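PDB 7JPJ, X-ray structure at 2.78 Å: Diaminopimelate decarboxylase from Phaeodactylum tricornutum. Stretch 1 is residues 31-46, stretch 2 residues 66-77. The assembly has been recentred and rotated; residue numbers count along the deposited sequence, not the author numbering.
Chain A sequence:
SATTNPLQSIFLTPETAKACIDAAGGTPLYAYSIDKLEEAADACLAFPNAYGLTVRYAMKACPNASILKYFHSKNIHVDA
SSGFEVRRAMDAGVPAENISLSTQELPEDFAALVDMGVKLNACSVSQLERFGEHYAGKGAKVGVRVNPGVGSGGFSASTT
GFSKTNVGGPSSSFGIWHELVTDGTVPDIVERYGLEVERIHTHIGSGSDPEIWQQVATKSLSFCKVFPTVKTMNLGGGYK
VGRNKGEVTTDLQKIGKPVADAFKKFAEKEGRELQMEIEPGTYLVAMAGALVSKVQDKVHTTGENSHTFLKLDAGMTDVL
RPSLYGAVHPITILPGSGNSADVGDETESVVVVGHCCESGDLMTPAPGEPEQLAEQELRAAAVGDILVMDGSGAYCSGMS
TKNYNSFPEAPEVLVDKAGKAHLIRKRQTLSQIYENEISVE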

# COMPACT_ATOMS: atom_id res chain seq x y z
N ALA A 31 1.85 17.18 -7.51
CA ALA A 31 1.74 18.23 -8.51
C ALA A 31 1.36 17.61 -9.84
O ALA A 31 2.03 16.67 -10.30
CB ALA A 31 3.04 19.02 -8.64
N TYR A 32 0.29 18.11 -10.45
CA TYR A 32 -0.15 17.69 -11.78
C TYR A 32 -0.08 18.87 -12.73
O TYR A 32 -0.42 20.00 -12.36
CB TYR A 32 -1.57 17.12 -11.74
CG TYR A 32 -1.76 15.97 -10.78
CD1 TYR A 32 -2.13 16.20 -9.46
CD2 TYR A 32 -1.57 14.65 -11.18
CE1 TYR A 32 -2.30 15.16 -8.57
CE2 TYR A 32 -1.74 13.60 -10.30
CZ TYR A 32 -2.11 13.85 -8.99
OH TYR A 32 -2.29 12.82 -8.10
N SER A 33 0.36 18.60 -13.96
CA SER A 33 0.59 19.63 -14.97
C SER A 33 -0.43 19.50 -16.09
O SER A 33 -0.53 18.44 -16.72
CB SER A 33 2.01 19.54 -15.52
OG SER A 33 2.06 19.92 -16.88
N ILE A 34 -1.17 20.58 -16.34
CA ILE A 34 -2.14 20.59 -17.43
C ILE A 34 -1.45 20.35 -18.77
O ILE A 34 -1.98 19.66 -19.65
CB ILE A 34 -2.93 21.91 -17.42
CG1 ILE A 34 -4.12 21.82 -16.46
CG2 ILE A 34 -3.41 22.28 -18.82
CD1 ILE A 34 -5.22 20.89 -16.93
N ASP A 35 -0.24 20.90 -18.93
CA ASP A 35 0.52 20.70 -20.17
C ASP A 35 0.77 19.22 -20.43
O ASP A 35 0.57 18.75 -21.56
CB ASP A 35 1.84 21.46 -20.08
CG ASP A 35 1.81 22.78 -20.82
OD1 ASP A 35 1.38 22.80 -21.99
OD2 ASP A 35 2.23 23.80 -20.23
N LYS A 36 1.20 18.48 -19.41
CA LYS A 36 1.50 17.07 -19.59
C LYS A 36 0.23 16.24 -19.77
O LYS A 36 0.27 15.17 -20.40
CB LYS A 36 2.31 16.55 -18.40
CG LYS A 36 3.81 16.78 -18.53
CD LYS A 36 4.42 15.80 -19.51
CE LYS A 36 5.88 16.12 -19.78
NZ LYS A 36 6.51 15.08 -20.65
N LEU A 37 -0.90 16.70 -19.23
CA LEU A 37 -2.16 16.00 -19.47
C LEU A 37 -2.64 16.19 -20.90
O LEU A 37 -3.25 15.28 -21.48
CB LEU A 37 -3.23 16.48 -18.49
CG LEU A 37 -3.11 16.04 -17.03
CD1 LEU A 37 -4.05 16.86 -16.16
CD2 LEU A 37 -3.39 14.56 -16.88
N GLU A 38 -2.38 17.36 -21.49
CA GLU A 38 -2.83 17.63 -22.85
C GLU A 38 -2.06 16.80 -23.87
O GLU A 38 -2.63 16.32 -24.86
CB GLU A 38 -2.69 19.12 -23.16
CG GLU A 38 -3.63 19.61 -24.24
CD GLU A 38 -3.30 21.01 -24.72
OE1 GLU A 38 -2.19 21.20 -25.27
OE2 GLU A 38 -4.14 21.91 -24.55
N GLU A 39 -0.75 16.63 -23.66
CA GLU A 39 0.05 15.81 -24.56
C GLU A 39 -0.44 14.37 -24.59
O GLU A 39 -0.54 13.76 -25.66
CB GLU A 39 1.52 15.86 -24.15
CG GLU A 39 2.08 17.26 -23.97
CD GLU A 39 3.53 17.26 -23.52
OE1 GLU A 39 4.06 16.16 -23.23
OE2 GLU A 39 4.14 18.35 -23.46
N ALA A 40 -0.74 13.80 -23.42
CA ALA A 40 -1.19 12.41 -23.37
C ALA A 40 -2.59 12.27 -23.95
O ALA A 40 -2.87 11.31 -24.68
CB ALA A 40 -1.15 11.89 -21.94
N ALA A 41 -3.48 13.22 -23.64
CA ALA A 41 -4.84 13.16 -24.17
C ALA A 41 -4.84 13.22 -25.69
O ALA A 41 -5.51 12.43 -26.36
CB ALA A 41 -5.67 14.31 -23.59
N ASP A 42 -4.07 14.16 -26.26
CA ASP A 42 -3.99 14.28 -27.71
C ASP A 42 -3.34 13.05 -28.33
O ASP A 42 -3.78 12.58 -29.39
CB ASP A 42 -3.23 15.55 -28.09
CG ASP A 42 -4.12 16.77 -28.18
OD1 ASP A 42 -5.36 16.61 -28.13
OD2 ASP A 42 -3.58 17.89 -28.29
N ALA A 43 -2.30 12.51 -27.70
CA ALA A 43 -1.64 11.33 -28.23
C ALA A 43 -2.57 10.13 -28.26
O ALA A 43 -2.46 9.28 -29.16
CB ALA A 43 -0.38 11.01 -27.42
N CYS A 44 -3.49 10.03 -27.30
CA CYS A 44 -4.41 8.90 -27.28
C CYS A 44 -5.57 9.11 -28.24
O CYS A 44 -5.99 8.17 -28.92
CB CYS A 44 -4.93 8.67 -25.86
SG CYS A 44 -3.67 8.13 -24.69
N LEU A 45 -6.09 10.34 -28.32
CA LEU A 45 -7.15 10.65 -29.29
C LEU A 45 -6.67 10.54 -30.73
O LEU A 45 -7.51 10.52 -31.64
CB LEU A 45 -7.70 12.05 -29.03
CG LEU A 45 -8.54 12.21 -27.76
CD1 LEU A 45 -8.64 13.67 -27.36
CD2 LEU A 45 -9.91 11.60 -27.95
N ALA A 46 -5.36 10.46 -30.96
CA ALA A 46 -4.79 10.28 -32.28
C ALA A 46 -4.44 8.82 -32.57
O ALA A 46 -3.68 8.54 -33.50
CB ALA A 46 -3.55 11.16 -32.44
N SER A 66 -10.78 16.90 -10.70
CA SER A 66 -10.26 17.81 -11.72
C SER A 66 -9.70 17.04 -12.91
O SER A 66 -9.89 17.44 -14.06
CB SER A 66 -9.19 18.72 -11.11
OG SER A 66 -9.73 19.52 -10.08
N ILE A 67 -9.00 15.93 -12.66
CA ILE A 67 -8.52 15.10 -13.75
C ILE A 67 -9.70 14.53 -14.54
O ILE A 67 -9.69 14.51 -15.78
CB ILE A 67 -7.60 13.99 -13.22
CG1 ILE A 67 -6.50 14.58 -12.33
CG2 ILE A 67 -6.99 13.20 -14.37
CD1 ILE A 67 -5.54 15.49 -13.07
N LEU A 68 -10.74 14.07 -13.83
CA LEU A 68 -11.93 13.59 -14.51
C LEU A 68 -12.59 14.70 -15.32
O LEU A 68 -12.98 14.48 -16.47
CB LEU A 68 -12.92 13.03 -13.49
CG LEU A 68 -12.51 11.76 -12.74
CD1 LEU A 68 -13.66 11.28 -11.87
CD2 LEU A 68 -12.09 10.68 -13.72
N LYS A 69 -12.71 15.89 -14.73
CA LYS A 69 -13.34 17.00 -15.45
C LYS A 69 -12.52 17.40 -16.67
O LYS A 69 -13.08 17.76 -17.71
CB LYS A 69 -13.52 18.19 -14.51
CG LYS A 69 -14.54 17.97 -13.40
CD LYS A 69 -14.54 19.13 -12.42
CE LYS A 69 -15.40 18.84 -11.19
NZ LYS A 69 -16.84 18.65 -11.54
N TYR A 70 -11.19 17.33 -16.57
CA TYR A 70 -10.35 17.73 -17.69
C TYR A 70 -10.46 16.73 -18.84
O TYR A 70 -10.63 17.13 -20.00
CB TYR A 70 -8.89 17.86 -17.26
CG TYR A 70 -7.99 18.11 -18.45
CD1 TYR A 70 -7.90 19.37 -19.01
CD2 TYR A 70 -7.27 17.08 -19.03
CE1 TYR A 70 -7.10 19.61 -20.11
CE2 TYR A 70 -6.46 17.30 -20.13
CZ TYR A 70 -6.39 18.57 -20.67
OH TYR A 70 -5.59 18.81 -21.76
N PHE A 71 -10.35 15.44 -18.55
CA PHE A 71 -10.47 14.43 -19.60
C PHE A 71 -11.87 14.39 -20.18
O PHE A 71 -12.05 14.00 -21.34
CB PHE A 71 -10.09 13.05 -19.06
CG PHE A 71 -8.61 12.86 -18.86
CD1 PHE A 71 -7.69 13.53 -19.66
CD2 PHE A 71 -8.14 12.01 -17.88
CE1 PHE A 71 -6.33 13.35 -19.47
CE2 PHE A 71 -6.78 11.82 -17.69
CZ PHE A 71 -5.88 12.50 -18.49
N HIS A 72 -12.88 14.79 -19.41
CA HIS A 72 -14.23 14.87 -19.97
C HIS A 72 -14.33 16.00 -20.99
O HIS A 72 -14.97 15.84 -22.04
CB HIS A 72 -15.26 15.06 -18.85
CG HIS A 72 -16.67 15.09 -19.33
ND1 HIS A 72 -17.56 16.08 -18.99
CD2 HIS A 72 -17.35 14.24 -20.15
CE1 HIS A 72 -18.73 15.85 -19.57
NE2 HIS A 72 -18.62 14.74 -20.28
N SER A 73 -13.71 17.15 -20.70
CA SER A 73 -13.71 18.25 -21.65
C SER A 73 -12.98 17.91 -22.94
O SER A 73 -13.20 18.56 -23.97
CB SER A 73 -13.07 19.49 -21.01
OG SER A 73 -11.72 19.24 -20.69
N LYS A 74 -12.11 16.90 -22.92
CA LYS A 74 -11.40 16.44 -24.11
C LYS A 74 -12.12 15.29 -24.80
O LYS A 74 -11.53 14.66 -25.69
CB LYS A 74 -9.98 16.02 -23.75
CG LYS A 74 -9.09 17.18 -23.32
CD LYS A 74 -8.78 18.09 -24.50
CE LYS A 74 -7.35 17.89 -24.98
NZ LYS A 74 -6.98 18.87 -26.04
N ASN A 75 -13.36 15.00 -24.42
CA ASN A 75 -14.17 13.92 -25.00
C ASN A 75 -13.54 12.55 -24.76
O ASN A 75 -13.66 11.64 -25.60
CB ASN A 75 -14.43 14.14 -26.49
CG ASN A 75 -15.23 15.40 -26.75
OD1 ASN A 75 -15.99 15.85 -25.89
ND2 ASN A 75 -15.05 15.98 -27.93
N ILE A 76 -12.86 12.38 -23.63
CA ILE A 76 -12.33 11.09 -23.20
C ILE A 76 -13.29 10.51 -22.17
O ILE A 76 -13.69 11.20 -21.23
CB ILE A 76 -10.91 11.23 -22.63
CG1 ILE A 76 -9.91 11.54 -23.74
CG2 ILE A 76 -10.51 9.97 -21.88
CD1 ILE A 76 -8.48 11.59 -23.27
N HIS A 77 -13.66 9.25 -22.35
CA HIS A 77 -14.64 8.60 -21.48
C HIS A 77 -13.93 8.00 -20.27
O HIS A 77 -12.73 8.21 -20.05
CB HIS A 77 -15.44 7.57 -22.27
CG HIS A 77 -16.31 8.17 -23.33
ND1 HIS A 77 -17.53 7.63 -23.68
CD2 HIS A 77 -16.15 9.27 -24.11
CE1 HIS A 77 -18.08 8.36 -24.64
NE2 HIS A 77 -17.26 9.36 -24.91

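The one salt bridge between the stretches joins D42 to K74. OD1 of D42 lies 3.5 Å from NZ of K74, and the hydrogen bond within this pair, donated by the lysine, is weak at that length. A second carboxylate adds charge complementarity without a salt bridge: OE2 of E38 is 4.4 Å from the same NZ. E38 and D42 are one helical turn apart, so the ammonium group meets both acids along one flank of helix 34-45.

Each stretch also secures its own backbone. S33 caps the first helix, its OG accepting from N of K36 at 3.0 Å with an N-H...acceptor angle of 165°. In the second, OG of S73 donates to O of Y70 at a very short 2.5 Å.

The axes of helices 34-45 and 66-73 approach to 11.1 Å and diverge by 44°, with N-to-C directions more parallel than antiparallel. The closest CA pair joins A41, inside helix 34-45, to K74 at 7.3 Å (CA to CA); there the small methyl of A41 sits 4.2 Å (CB to CE) from the aliphatic part of the lysine.

Apolar packing fills most of the remaining contact. L37 points toward stretch 2 and meets three residues: its CD1 is 3.7 Å from CD1 of I67, its CD2 3.6 Å from CZ of F71, and its CB 3.7 Å from CE2 of Y70. The Y70 ring also receives I34, whose CD1 lies 4.2 Å from the ring centroid and 29° off the normal, an off-centre CH-pi contact. Farther along, A41 CB reaches I76 CD1 at 3.9 Å. L45 closes this end, with CD2 4.2 Å from I76 CG1 and CD1 3.5 Å from the backbone O of K74. Together the stretches bury 592 Å², summed over both sides.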